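Glycosyltransferase (duf1792) (Streptococcus sanguinis, PDB 5V4A) binds UDP as the GT-D-fold glycosyltransferase part of a longer protein, probably to transfer sugar from a UDP-linked donor. Local coordinates at residues K167-P172 against R188-N193; E181-A186 against K205-D210; D72-L77 against H95-Y100. All coordinates share one frame; numbering follows the deposited sequence.

Contact 1. Residues K167-P172 against R188-N193; sequences KRIICP and REHADN. With UDP (uridine-5'-diphosphate), chain C.
Ile-169 lays its terminal methyl against the imidazole of His-190. CD1 of Ile-169 is 3.6 Å from CD2 of His-190, and the ring is met at a slant. The isoleucine keeps CG1 beside its backbone N (chi1 -58°), and a further bend at chi2 turns CD1 to the histidine. Only carbon atoms meet in this pair.

The polar half of the contact runs through water. Lys-167 carries its amine out on an extended chain. NZ of Lys-167 donates to a water at 3.0 Å. That water donates to O of His-190 at 3.0 Å and to OD1 of Asp-192 at 2.8 Å. NZ of Lys-167 and OD1 of Asp-192 are themselves 4.6 Å apart, too far for a salt bridge. The water therefore carries the link between the two charges. It also takes up a carbonyl near the C-terminal end of the helix. That end and Asp-192 would both tend to suit the lysine's positive charge. Asp-192 turns the chain away from helical geometry with a positive phi.

At the other end of the strand lies the nucleotide. N3 of UDP donates to O of Pro-172 at 3.0 Å, a nearly straight bond (167°), consistent with recognition of the uracil N3-H.

Strand 165-171 and helix 180-190 are the first two elements of a beta-alpha-beta crossover that ends in strand 195-199. Ile-169 also touches Leu-144 of strand 142-148 and Val-268 of strand 267-270, the two strands that flank its own, and His-190 reaches Val-268 as well.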
loop_
_atom_site.group_PDB
_atom_site.type_symbol
_atom_site.label_atom_id
_atom_site.label_comp_id
_atom_site.label_asym_id
_atom_site.label_seq_id
_atom_site.Cartn_x
_atom_site.Cartn_y
_atom_site.Cartn_z
ATOM N N LYS A 167 15.807 -15.680 -5.331
ATOM C CA LYS A 167 16.596 -16.384 -6.327
ATOM C C LYS A 167 16.408 -15.667 -7.657
ATOM O O LYS A 167 15.332 -15.119 -7.942
ATOM C CB LYS A 167 16.182 -17.872 -6.445
ATOM C CG LYS A 167 16.658 -18.741 -5.284
ATOM C CD LYS A 167 16.231 -20.175 -5.424
ATOM C CE LYS A 167 16.927 -21.075 -4.424
ATOM N NZ LYS A 167 16.399 -22.464 -4.497
ATOM N N ARG A 168 17.451 -15.676 -8.482
ATOM C CA ARG A 168 17.366 -15.018 -9.777
ATOM C C ARG A 168 17.820 -15.939 -10.898
ATOM O O ARG A 168 18.816 -16.663 -10.779
ATOM C CB ARG A 168 18.199 -13.687 -9.854
ATOM C CG ARG A 168 18.119 -12.781 -8.630
ATOM C CD ARG A 168 18.964 -11.492 -8.757
ATOM N NE ARG A 168 18.670 -10.523 -7.695
ATOM C CZ ARG A 168 18.147 -9.304 -7.860
ATOM N NH1 ARG A 168 17.827 -8.844 -9.060
ATOM N NH2 ARG A 168 17.920 -8.533 -6.794
ATOM N N ILE A 169 17.058 -15.889 -11.988
ATOM C CA ILE A 169 17.389 -16.497 -13.265
ATOM C C ILE A 169 17.783 -15.347 -14.173
ATOM O O ILE A 169 16.944 -14.487 -14.465
ATOM C CB ILE A 169 16.186 -17.251 -13.858
ATOM C CG1 ILE A 169 15.656 -18.341 -12.919
ATOM C CG2 ILE A 169 16.514 -17.805 -15.241
ATOM C CD1 ILE A 169 16.557 -19.497 -12.711
ATOM N N ILE A 170 19.046 -15.314 -14.604
ATOM C CA ILE A 170 19.587 -14.214 -15.403
ATOM C C ILE A 170 19.523 -14.580 -16.886
ATOM O O ILE A 170 20.009 -15.644 -17.293
ATOM C CB ILE A 170 21.037 -13.893 -15.002
ATOM C CG1 ILE A 170 21.149 -13.472 -13.529
ATOM C CG2 ILE A 170 21.588 -12.806 -15.906
ATOM C CD1 ILE A 170 20.115 -12.456 -13.047
ATOM N N CYS A 171 18.951 -13.679 -17.696
ATOM C CA CYS A 171 18.611 -13.909 -19.098
ATOM C C CYS A 171 19.374 -12.941 -19.987
ATOM O O CYS A 171 20.051 -12.050 -19.455
ATOM C CB CYS A 171 17.107 -13.731 -19.278
ATOM S SG CYS A 171 16.163 -14.807 -18.197
ATOM N N PRO A 172 19.312 -13.063 -21.323
ATOM C CA PRO A 172 19.891 -12.010 -22.170
ATOM C C PRO A 172 19.232 -10.665 -21.903
ATOM O O PRO A 172 18.010 -10.566 -21.749
ATOM C CB PRO A 172 19.608 -12.500 -23.600
ATOM C CG PRO A 172 19.520 -13.972 -23.481
ATOM C CD PRO A 172 18.877 -14.225 -22.133
ATOM N N ARG A 188 10.884 -23.742 -14.194
ATOM C CA ARG A 188 10.313 -24.953 -13.616
ATOM C C ARG A 188 11.258 -25.598 -12.609
ATOM O O ARG A 188 10.802 -26.145 -11.595
ATOM C CB ARG A 188 9.948 -25.945 -14.721
ATOM C CG ARG A 188 8.902 -25.422 -15.700
ATOM C CD ARG A 188 8.516 -26.505 -16.757
ATOM N NE ARG A 188 7.757 -25.906 -17.852
ATOM C CZ ARG A 188 8.253 -25.670 -19.059
ATOM N NH1 ARG A 188 9.503 -26.015 -19.343
ATOM N NH2 ARG A 188 7.507 -25.084 -19.977
ATOM N N GLU A 189 12.569 -25.524 -12.857
ATOM C CA GLU A 189 13.547 -26.176 -11.994
ATOM C C GLU A 189 13.766 -25.439 -10.675
ATOM O O GLU A 189 14.118 -26.074 -9.673
ATOM C CB GLU A 189 14.888 -26.311 -12.724
ATOM C CG GLU A 189 15.830 -27.339 -12.095
ATOM C CD GLU A 189 17.217 -26.786 -11.806
ATOM O OE1 GLU A 189 17.886 -27.308 -10.885
ATOM O OE2 GLU A 189 17.639 -25.837 -12.503
ATOM N N HIS A 190 13.545 -24.124 -10.632
ATOM C CA HIS A 190 13.891 -23.351 -9.442
ATOM C C HIS A 190 12.714 -22.660 -8.773
ATOM O O HIS A 190 12.896 -22.078 -7.696
ATOM C CB HIS A 190 14.937 -22.282 -9.794
ATOM C CG HIS A 190 16.232 -22.852 -10.265
ATOM N ND1 HIS A 190 17.119 -23.475 -9.417
ATOM C CD2 HIS A 190 16.779 -22.914 -11.500
ATOM C CE1 HIS A 190 18.169 -23.881 -10.109
ATOM N NE2 HIS A 190 17.982 -23.565 -11.377
ATOM N N ALA A 191 11.513 -22.732 -9.344
ATOM C CA ALA A 191 10.439 -21.886 -8.841
ATOM C C ALA A 191 9.912 -22.391 -7.506
ATOM O O ALA A 191 9.586 -21.588 -6.628
ATOM C CB ALA A 191 9.307 -21.793 -9.865
ATOM N N ASP A 192 9.836 -23.709 -7.326
ATOM C CA ASP A 192 9.249 -24.290 -6.105
ATOM C C ASP A 192 7.916 -23.566 -5.897
ATOM O O ASP A 192 7.149 -23.399 -6.852
ATOM C CB ASP A 192 10.229 -24.196 -4.935
ATOM C CG ASP A 192 11.343 -25.233 -4.994
ATOM O OD1 ASP A 192 12.497 -24.886 -4.646
ATOM O OD2 ASP A 192 11.070 -26.392 -5.346
ATOM N N ASN A 193 7.646 -23.033 -4.712
ATOM C CA ASN A 193 6.434 -22.263 -4.486
ATOM C C ASN A 193 6.694 -20.755 -4.471
ATOM O O ASN A 193 5.871 -20.000 -3.948
ATOM C CB ASN A 193 5.779 -22.723 -3.185
ATOM C CG ASN A 193 5.290 -24.167 -3.261
ATOM O OD1 ASN A 193 4.425 -24.494 -4.074
ATOM N ND2 ASN A 193 5.848 -25.037 -2.418
HETATM N N1 UDP C . 14.887 -6.686 -20.880
HETATM C C2 UDP C . 15.736 -7.762 -20.787
HETATM N N3 UDP C . 15.862 -8.506 -21.931
HETATM C C4 UDP C . 15.236 -8.282 -23.142
HETATM C C5 UDP C . 14.361 -7.154 -23.158
HETATM C C6 UDP C . 14.205 -6.410 -22.043
HETATM O O2 UDP C . 16.341 -8.044 -19.764
HETATM O O4 UDP C . 15.443 -9.056 -24.094
HETATM C "C1'" UDP C . 14.656 -5.890 -19.645
HETATM C "C2'" UDP C . 15.291 -4.508 -19.562
HETATM O "O2'" UDP C . 16.682 -4.594 -19.258
HETATM C "C3'" UDP C . 14.444 -3.887 -18.430
HETATM C "C4'" UDP C . 13.074 -4.577 -18.584
HETATM O "O4'" UDP C . 13.274 -5.647 -19.533
HETATM O "O3'" UDP C . 14.938 -4.206 -17.135
HETATM C "C5'" UDP C . 11.935 -3.687 -19.023
HETATM O "O5'" UDP C . 10.727 -4.425 -19.312
HETATM P PA UDP C . 9.461 -3.703 -19.925
HETATM O O1A UDP C . 9.742 -3.223 -21.346
HETATM O O2A UDP C . 8.313 -4.622 -19.731
HETATM O O3A UDP C . 9.283 -2.361 -19.011
HETATM P PB UDP C . 8.105 -1.312 -18.810
HETATM O O1B UDP C . 6.986 -1.880 -19.691
HETATM O O2B UDP C . 8.682 -0.018 -19.431
HETATM O O3B UDP C . 7.711 -1.189 -17.369
HETATM O O HOH W 1 13.462 -22.288 -4.788
HETATM O O HOH W 2 16.650 -23.849 -6.504
#

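Contact 2. Residues E181-A186 against K205-D210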
loop_
_atom_site.group_PDB
_atom_site.type_symbol
_atom_site.label_atom_id
_atom_site.label_comp_id
_atom_site.label_asym_id
_atom_site.label_seq_id
_atom_site.Cartn_x
_atom_site.Cartn_y
_atom_site.Cartn_z
ATOM N N GLU A 181 12.253 -20.914 -24.258
ATOM C CA GLU A 181 11.981 -22.251 -23.732
ATOM C C GLU A 181 13.008 -22.636 -22.681
ATOM O O GLU A 181 12.669 -23.277 -21.677
ATOM C CB GLU A 181 11.954 -23.289 -24.856
ATOM C CG GLU A 181 10.737 -23.196 -25.770
ATOM C CD GLU A 181 9.410 -23.345 -25.020
ATOM O OE1 GLU A 181 9.337 -24.156 -24.060
ATOM O OE2 GLU A 181 8.450 -22.631 -25.382
ATOM N N ALA A 182 14.255 -22.207 -22.866
ATOM C CA ALA A 182 15.288 -22.462 -21.868
ATOM C C ALA A 182 15.026 -21.676 -20.594
ATOM O O ALA A 182 15.279 -22.175 -19.491
ATOM C CB ALA A 182 16.668 -22.120 -22.431
ATOM N N ILE A 183 14.520 -20.447 -20.728
ATOM C CA ILE A 183 14.148 -19.665 -19.547
ATOM C C ILE A 183 13.017 -20.359 -18.800
ATOM O O ILE A 183 13.069 -20.505 -17.578
ATOM C CB ILE A 183 13.772 -18.227 -19.941
ATOM C CG1 ILE A 183 14.992 -17.483 -20.498
ATOM C CG2 ILE A 183 13.274 -17.451 -18.719
ATOM C CD1 ILE A 183 14.637 -16.217 -21.284
ATOM N N LYS A 184 11.986 -20.817 -19.533
ATOM C CA LYS A 184 10.887 -21.554 -18.908
ATOM C C LYS A 184 11.397 -22.803 -18.207
ATOM O O LYS A 184 10.955 -23.134 -17.099
ATOM C CB LYS A 184 9.826 -21.925 -19.948
ATOM C CG LYS A 184 8.844 -20.802 -20.218
ATOM C CD LYS A 184 7.583 -21.274 -20.886
ATOM C CE LYS A 184 7.745 -21.419 -22.362
ATOM N NZ LYS A 184 6.462 -21.840 -22.994
ATOM N N GLN A 185 12.341 -23.505 -18.833
ATOM C CA GLN A 185 12.882 -24.700 -18.205
ATOM C C GLN A 185 13.583 -24.355 -16.900
ATOM O O GLN A 185 13.428 -25.060 -15.894
ATOM C CB GLN A 185 13.832 -25.403 -19.165
ATOM C CG GLN A 185 14.482 -26.637 -18.604
ATOM C CD GLN A 185 15.037 -27.519 -19.695
ATOM O OE1 GLN A 185 15.450 -27.031 -20.748
ATOM N NE2 GLN A 185 15.043 -28.827 -19.456
ATOM N N ALA A 186 14.317 -23.246 -16.884
ATOM C CA ALA A 186 14.960 -22.816 -15.649
ATOM C C ALA A 186 13.927 -22.477 -14.590
ATOM O O ALA A 186 14.107 -22.811 -13.418
ATOM C CB ALA A 186 15.872 -21.617 -15.909
ATOM N N LYS A 205 6.108 -10.923 -21.364
ATOM C CA LYS A 205 4.661 -11.056 -21.528
ATOM C C LYS A 205 4.287 -12.470 -21.943
ATOM O O LYS A 205 3.297 -13.032 -21.453
ATOM C CB LYS A 205 4.157 -10.048 -22.561
ATOM C CG LYS A 205 4.294 -8.600 -22.093
ATOM C CD LYS A 205 5.591 -7.965 -22.439
ATOM C CE LYS A 205 5.625 -6.495 -21.995
ATOM N NZ LYS A 205 6.004 -6.201 -20.565
ATOM N N VAL A 206 5.081 -13.064 -22.830
ATOM C CA VAL A 206 4.839 -14.437 -23.242
ATOM C C VAL A 206 5.177 -15.394 -22.114
ATOM O O VAL A 206 4.523 -16.429 -21.939
ATOM C CB VAL A 206 5.661 -14.751 -24.499
ATOM C CG1 VAL A 206 5.280 -16.112 -25.025
ATOM C CG2 VAL A 206 5.477 -13.662 -25.544
ATOM N N LEU A 207 6.238 -15.082 -21.368
ATOM C CA LEU A 207 6.644 -15.903 -20.238
ATOM C C LEU A 207 5.542 -15.970 -19.188
ATOM O O LEU A 207 5.128 -17.063 -18.771
ATOM C CB LEU A 207 7.950 -15.342 -19.655
ATOM C CG LEU A 207 8.675 -16.107 -18.539
ATOM C CD1 LEU A 207 8.789 -17.601 -18.834
ATOM C CD2 LEU A 207 10.042 -15.494 -18.224
ATOM N N VAL A 208 5.055 -14.810 -18.737
ATOM C CA VAL A 208 3.991 -14.836 -17.733
ATOM C C VAL A 208 2.795 -15.620 -18.259
ATOM O O VAL A 208 2.230 -16.462 -17.553
ATOM C CB VAL A 208 3.573 -13.419 -17.313
ATOM C CG1 VAL A 208 2.251 -13.520 -16.504
ATOM C CG2 VAL A 208 4.655 -12.769 -16.478
ATOM N N TYR A 209 2.357 -15.321 -19.483
ATOM C CA TYR A 209 1.200 -16.037 -20.022
ATOM C C TYR A 209 1.426 -17.541 -20.002
ATOM O O TYR A 209 0.574 -18.305 -19.520
ATOM C CB TYR A 209 0.881 -15.577 -21.443
ATOM C CG TYR A 209 -0.331 -16.294 -21.988
ATOM C CD1 TYR A 209 -1.589 -15.754 -21.857
ATOM C CD2 TYR A 209 -0.211 -17.532 -22.612
ATOM C CE1 TYR A 209 -2.706 -16.428 -22.338
ATOM C CE2 TYR A 209 -1.326 -18.217 -23.090
ATOM C CZ TYR A 209 -2.565 -17.649 -22.961
ATOM O OH TYR A 209 -3.680 -18.311 -23.435
ATOM N N ASP A 210 2.573 -17.988 -20.517
ATOM C CA ASP A 210 2.847 -19.419 -20.592
ATOM C C ASP A 210 2.933 -20.035 -19.207
ATOM O O ASP A 210 2.480 -21.164 -18.990
ATOM C CB ASP A 210 4.148 -19.675 -21.363
ATOM C CG ASP A 210 3.975 -19.597 -22.867
ATOM O OD1 ASP A 210 2.826 -19.517 -23.350
ATOM O OD2 ASP A 210 5.001 -19.625 -23.572
#
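NZ of Lys-184 is gripped by two carboxylates. The stronger bond crosses to the other helix: NZ of Lys-184 donates to OD2 of Asp-210 at 2.7 Å, as a salt bridge. The amine comes in from above the carboxylate plane, 51° out of it. Within its own helix, NZ of Lys-184 makes a weak second bond to OE2 of Glu-181 at 3.2 Å, one turn earlier. The lysine reaches both because its chain bends at chi3 (-82°). Two acids around one amine would tend to keep the lysine charged. Asp-210 has a second partner too, as its OD1 forms a salt bridge with Arg-53 of helix 48-58.

Helices 180-190 and 201-213 belong to successive beta-alpha units of the five-stranded parallel sheet and pack side by side on it. The axes of segments 181-186 and 205-210 come within 10.9 Å and cross at -47°.

Beneath the charges the contact is apolar. Leu-207 puts its two methyls between the helices. CD1 of Leu-207 lies 3.5 Å from CG of Lys-184, a tight fit, as the two side chains slide past each other in opposite directions. CD2 of Leu-207 meets CG2 of Ile-183 at 3.8 Å. Ile-183 also touches Cys-171 of strand 165-171, and Leu-207 touches Thr-198 of strand 195-199. Earlier on the same helix as Asp-210, NZ of Lys-205 makes a salt bridge with O2A of UDP.

Contact 3. Residues D72-L77 against H95-Y100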
loop_
_atom_site.group_PDB
_atom_site.type_symbol
_atom_site.label_atom_id
_atom_site.label_comp_id
_atom_site.label_asym_id
_atom_site.label_seq_id
_atom_site.Cartn_x
_atom_site.Cartn_y
_atom_site.Cartn_z
ATOM N N ASP A 72 -2.509 3.547 -19.940
ATOM C CA ASP A 72 -3.657 4.366 -19.546
ATOM C C ASP A 72 -3.558 5.732 -20.235
ATOM O O ASP A 72 -3.309 6.773 -19.620
ATOM C CB ASP A 72 -3.705 4.468 -18.024
ATOM C CG ASP A 72 -4.964 5.137 -17.506
ATOM O OD1 ASP A 72 -5.792 5.583 -18.327
ATOM O OD2 ASP A 72 -5.129 5.213 -16.266
ATOM N N VAL A 73 -3.769 5.717 -21.557
ATOM C CA VAL A 73 -3.493 6.889 -22.387
ATOM C C VAL A 73 -4.682 7.266 -23.262
ATOM O O VAL A 73 -4.668 8.305 -23.930
ATOM C CB VAL A 73 -2.246 6.660 -23.265
ATOM C CG1 VAL A 73 -1.041 6.340 -22.402
ATOM C CG2 VAL A 73 -2.500 5.557 -24.278
ATOM N N PHE A 74 -5.725 6.445 -23.266
ATOM C CA PHE A 74 -6.854 6.743 -24.136
ATOM C C PHE A 74 -7.755 7.832 -23.572
ATOM O O PHE A 74 -8.731 8.212 -24.226
ATOM C CB PHE A 74 -7.645 5.461 -24.399
ATOM C CG PHE A 74 -6.794 4.333 -24.905
ATOM C CD1 PHE A 74 -6.395 4.288 -26.228
ATOM C CD2 PHE A 74 -6.339 3.352 -24.039
ATOM C CE1 PHE A 74 -5.586 3.256 -26.694
ATOM C CE2 PHE A 74 -5.534 2.319 -24.493
ATOM C CZ PHE A 74 -5.155 2.273 -25.824
ATOM N N THR A 75 -7.428 8.363 -22.397
ATOM C CA THR A 75 -8.183 9.454 -21.799
ATOM C C THR A 75 -7.275 10.174 -20.814
ATOM O O THR A 75 -6.227 9.659 -20.416
ATOM C CB THR A 75 -9.441 8.945 -21.093
ATOM O OG1 THR A 75 -10.288 10.051 -20.774
ATOM C CG2 THR A 75 -9.070 8.215 -19.805
ATOM N N GLY A 76 -7.702 11.371 -20.415
ATOM C CA GLY A 76 -7.060 12.132 -19.358
ATOM C C GLY A 76 -5.544 12.187 -19.377
ATOM O O GLY A 76 -4.899 11.908 -18.361
ATOM N N LEU A 77 -4.959 12.546 -20.524
ATOM C CA LEU A 77 -3.509 12.663 -20.623
ATOM C C LEU A 77 -2.945 13.798 -19.772
ATOM O O LEU A 77 -1.727 13.853 -19.575
ATOM C CB LEU A 77 -3.093 12.860 -22.082
ATOM C CG LEU A 77 -3.057 11.667 -23.041
ATOM C CD1 LEU A 77 -2.579 12.116 -24.407
ATOM C CD2 LEU A 77 -2.134 10.586 -22.510
ATOM N N HIS A 95 -0.321 6.813 -34.787
ATOM C CA HIS A 95 0.008 5.620 -35.561
ATOM C C HIS A 95 -0.941 4.466 -35.259
ATOM O O HIS A 95 -1.499 3.858 -36.179
ATOM C CB HIS A 95 1.454 5.186 -35.305
ATOM C CG HIS A 95 2.466 5.891 -36.157
ATOM N ND1 HIS A 95 3.168 6.997 -35.725
ATOM C CD2 HIS A 95 2.892 5.646 -37.419
ATOM C CE1 HIS A 95 3.985 7.398 -36.682
ATOM N NE2 HIS A 95 3.836 6.597 -37.721
ATOM N N PHE A 96 -1.142 4.146 -33.978
ATOM C CA PHE A 96 -1.630 2.822 -33.603
ATOM C C PHE A 96 -3.005 2.801 -32.943
ATOM O O PHE A 96 -3.417 1.740 -32.460
ATOM C CB PHE A 96 -0.626 2.135 -32.670
ATOM C CG PHE A 96 0.759 2.032 -33.232
ATOM C CD1 PHE A 96 0.977 1.482 -34.484
ATOM C CD2 PHE A 96 1.849 2.481 -32.503
ATOM C CE1 PHE A 96 2.261 1.387 -35.013
ATOM C CE2 PHE A 96 3.133 2.393 -33.019
ATOM C CZ PHE A 96 3.340 1.843 -34.282
ATOM N N LEU A 97 -3.731 3.922 -32.895
ATOM C CA LEU A 97 -5.006 3.910 -32.178
ATOM C C LEU A 97 -5.979 2.913 -32.791
ATOM O O LEU A 97 -6.654 2.167 -32.068
ATOM C CB LEU A 97 -5.632 5.304 -32.152
ATOM C CG LEU A 97 -7.031 5.341 -31.519
ATOM C CD1 LEU A 97 -7.032 4.762 -30.102
ATOM C CD2 LEU A 97 -7.609 6.746 -31.524
ATOM N N GLU A 98 -6.051 2.868 -34.124
ATOM C CA GLU A 98 -6.958 1.940 -34.786
ATOM C C GLU A 98 -6.523 0.491 -34.614
ATOM O O GLU A 98 -7.368 -0.407 -34.679
ATOM C CB GLU A 98 -7.069 2.290 -36.272
ATOM C CG GLU A 98 -8.223 1.610 -37.004
ATOM C CD GLU A 98 -9.584 2.085 -36.530
ATOM O OE1 GLU A 98 -10.545 1.285 -36.567
ATOM O OE2 GLU A 98 -9.699 3.264 -36.135
ATOM N N LYS A 99 -5.234 0.246 -34.356
ATOM C CA LYS A 99 -4.800 -1.108 -34.023
ATOM C C LYS A 99 -5.238 -1.484 -32.613
ATOM O O LYS A 99 -5.723 -2.600 -32.381
ATOM C CB LYS A 99 -3.281 -1.233 -34.157
ATOM C CG LYS A 99 -2.791 -1.374 -35.601
ATOM C CD LYS A 99 -1.404 -1.997 -35.682
ATOM C CE LYS A 99 -0.889 -1.935 -37.113
ATOM N NZ LYS A 99 -1.750 -2.775 -37.993
ATOM N N TYR A 100 -5.091 -0.560 -31.661
ATOM C CA TYR A 100 -5.574 -0.816 -30.305
ATOM C C TYR A 100 -7.059 -1.153 -30.308
ATOM O O TYR A 100 -7.481 -2.144 -29.703
ATOM C CB TYR A 100 -5.304 0.386 -29.401
ATOM C CG TYR A 100 -3.878 0.492 -28.912
ATOM C CD1 TYR A 100 -3.379 -0.404 -27.981
ATOM C CD2 TYR A 100 -3.038 1.505 -29.364
ATOM C CE1 TYR A 100 -2.080 -0.305 -27.516
ATOM C CE2 TYR A 100 -1.732 1.614 -28.909
ATOM C CZ TYR A 100 -1.257 0.706 -27.987
ATOM O OH TYR A 100 0.038 0.801 -27.523
#
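Phe-74, in the loop before helix 82-103, faces Leu-97 and Tyr-100 on that helix, with the CA atoms of Phe-74 and Leu-97 8.7 Å apart. The helix is kinked here, where the N atoms of Glu-98 and Lys-99 lack a bond to the turn before. Regular bonding resumes with N of Tyr-100, which donates to O of Phe-96 at 3.0 Å.

The two aromatic rings form a T-shaped (edge-to-face) stack. Phe-74 supplies the edge and Tyr-100 the face. The centroids are 5.3 Å apart and the planes stand at 77°. CZ of Phe-74 leads, 3.8 Å from CG of Tyr-100, so it comes down toward the rim of the tyrosine ring, near CB. With CG anti to its carbonyl carbon (chi1 -53°), Phe-74 sends its ring out toward the helix. Leu-97 touches the same ring from its edge, with its CD1 4.0 Å from CD1 of Phe-74. One face of the Phe-74 ring is covered by CG2 of the adjoining Val-73.

Loop 72-77 thus folds back on the C-terminal half of the helix that it leads into. Helix 30-36 also packs here, through Met-33 on Tyr-100.

No hydrogen bond joins the two segments. The tyrosine hydroxyl is used away from the phenylalanine, on NE2 of His-92. Attraction between the loop and the helix therefore rests on dispersion and on ring C-H groups pointing at the pi face of Tyr-100.

From the N terminus, contact 3 comes first. It closes the loop that leaves strand 66-70 back onto helix 82-103, beside the three-stranded sheet, and it is complete before the others begin. Contact 1 opens on strand 165-171. Contact 2 opens within helix 180-190 before contact 1 has closed, and it closes later on helix 201-213, so the two cross. They share helix 180-190 and touch through Cys-171 with Ile-183 and Ile-169 with Ala-186. Together they tie strand, helix and next helix of the five-stranded sheet, and each holds a UDP-binding residue. Contact 3 stands apart, its centre about 35 Å from that of contact 1.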